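Local coordinates for VOC domain-containing protein (Streptococcus mutans, PDB 3L7T) that binds zinc and, as a member of the glyoxalase/bleomycin resistance (VOC) superfamily, may act as a lactoylglutathione lyase, at residues 20-23 and 24-28. Numbering follows the deposited sequence.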
loop_
_atom_site.group_PDB
_atom_site.type_symbol
_atom_site.label_atom_id
_atom_site.label_comp_id
_atom_site.label_asym_id
_atom_site.label_seq_id
_atom_site.Cartn_x
_atom_site.Cartn_y
_atom_site.Cartn_z
ATOM N N TYR A 20 12.803 9.372 6.920
ATOM C CA TYR A 20 13.661 9.713 5.792
ATOM C C TYR A 20 14.965 8.937 5.962
ATOM O O TYR A 20 15.460 8.305 5.031
ATOM C CB TYR A 20 13.960 11.219 5.798
ATOM C CG TYR A 20 14.848 11.647 4.653
ATOM C CD1 TYR A 20 14.333 12.380 3.594
ATOM C CD2 TYR A 20 16.204 11.360 4.661
ATOM C CE1 TYR A 20 15.151 12.788 2.530
ATOM C CE2 TYR A 20 17.029 11.731 3.576
ATOM C CZ TYR A 20 16.490 12.432 2.535
ATOM O OH TYR A 20 17.320 12.821 1.501
ATOM N N GLU A 21 15.518 8.978 7.167
ATOM C CA GLU A 21 16.697 8.155 7.475
ATOM C C GLU A 21 16.487 6.657 7.141
ATOM O O GLU A 21 17.317 6.028 6.471
ATOM C CB GLU A 21 17.069 8.335 8.959
ATOM C CG GLU A 21 18.081 7.323 9.514
ATOM C CD GLU A 21 19.470 7.428 8.870
ATOM O OE1 GLU A 21 19.873 8.544 8.477
ATOM O OE2 GLU A 21 20.145 6.380 8.736
ATOM N N PHE A 22 15.364 6.097 7.578
ATOM C CA PHE A 22 15.080 4.683 7.355
ATOM C C PHE A 22 15.005 4.357 5.856
ATOM O O PHE A 22 15.722 3.495 5.356
ATOM C CB PHE A 22 13.772 4.303 8.067
ATOM C CG PHE A 22 13.352 2.864 7.867
ATOM C CD1 PHE A 22 13.885 1.855 8.674
ATOM C CD2 PHE A 22 12.396 2.513 6.911
ATOM C CE1 PHE A 22 13.440 0.540 8.554
ATOM C CE2 PHE A 22 11.956 1.203 6.791
ATOM C CZ PHE A 22 12.513 0.204 7.573
ATOM N N TYR A 23 14.089 5.009 5.146
ATOM C CA TYR A 23 13.859 4.711 3.723
ATOM C C TYR A 23 15.021 5.071 2.784
ATOM O O TYR A 23 15.297 4.365 1.805
ATOM C CB TYR A 23 12.539 5.370 3.265
ATOM C CG TYR A 23 11.286 4.648 3.811
ATOM C CD1 TYR A 23 10.861 3.442 3.256
ATOM C CD2 TYR A 23 10.573 5.154 4.908
ATOM C CE1 TYR A 23 9.790 2.738 3.766
ATOM C CE2 TYR A 23 9.478 4.445 5.441
ATOM C CZ TYR A 23 9.091 3.236 4.852
ATOM O OH TYR A 23 8.012 2.519 5.343
ATOM N N VAL A 24 15.588 6.251 2.987
ATOM C CA VAL A 24 16.572 6.785 2.047
ATOM C C VAL A 24 17.968 6.284 2.442
ATOM O O VAL A 24 18.672 5.689 1.630
ATOM C CB VAL A 24 16.535 8.333 1.979
ATOM C CG1 VAL A 24 17.631 8.863 1.067
ATOM C CG2 VAL A 24 15.153 8.853 1.489
ATOM N N ASN A 25 18.309 6.372 3.719
ATOM C CA ASN A 25 19.666 5.995 4.158
ATOM C C ASN A 25 19.932 4.537 4.538
ATOM O O ASN A 25 21.016 4.012 4.293
ATOM C CB ASN A 25 20.166 6.963 5.232
ATOM C CG ASN A 25 20.318 8.371 4.695
ATOM O OD1 ASN A 25 20.489 8.557 3.488
ATOM N ND2 ASN A 25 20.231 9.366 5.570
ATOM N N GLN A 26 18.945 3.862 5.111
ATOM C CA GLN A 26 19.099 2.453 5.435
ATOM C C GLN A 26 18.614 1.492 4.335
ATOM O O GLN A 26 19.297 0.517 3.983
ATOM C CB GLN A 26 18.420 2.160 6.767
ATOM C CG GLN A 26 19.044 2.922 7.923
ATOM C CD GLN A 26 18.569 2.398 9.249
ATOM O OE1 GLN A 26 19.290 1.675 9.951
ATOM N NE2 GLN A 26 17.312 2.668 9.560
ATOM N N LEU A 27 17.471 1.792 3.731
ATOM C CA LEU A 27 16.963 0.903 2.699
ATOM C C LEU A 27 17.512 1.281 1.336
ATOM O O LEU A 27 17.541 0.461 0.429
ATOM C CB LEU A 27 15.436 0.875 2.683
ATOM C CG LEU A 27 14.734 0.403 3.960
ATOM C CD1 LEU A 27 13.263 0.120 3.696
ATOM C CD2 LEU A 27 15.454 -0.801 4.580
ATOM N N GLY A 28 18.085 2.474 1.248
ATOM C CA GLY A 28 18.775 2.922 0.024
ATOM C C GLY A 28 17.904 3.327 -1.161
ATOM O O GLY A 28 18.387 3.384 -2.299
#
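Val24 rests on the face of the Tyr20 ring one helical turn back: its CG2 stands 3.9 Å from the ring centroid and only 6° off the normal, a CH-pi contact. A trans first torsion (chi1 180°) carries the Tyr20 ring toward the later turn, and a compact branched valine packs against its face, both reaching Leu45 and Val31 of the sheet. Val24 N still makes the ordinary helical bond to Tyr20 O, but beyond it the last turn of helix 16-26 widens into a pi-type turn. Gln26 N meets Glu21 O at 3.0 Å and Leu27 N meets Phe22 O at 2.9 Å, both five residues apart. Helix 16-26 is the helix of the first of the two beta-alpha-beta-beta-beta modules of the VOC fold and packs on that module's sheet. The wider turn brings Leu27 against the Phe22 ring: Leu27 CD1 lies 3.5 Å from Phe22 CE2, with Leu27 CG above one face, offset toward its rim. Leucine's branched, apolar end suits this buried place, meeting Tyr23 CD1 at 4.1 Å through Leu27 CD1; Tyr23 OH hydrogen-bonds Asp124. Polar Asn25 and Glu21 suit the exposed side, where Asn25 ND2 gives Glu21 OE1 a nearly straight 3.0 Å bond from above the carboxylate plane.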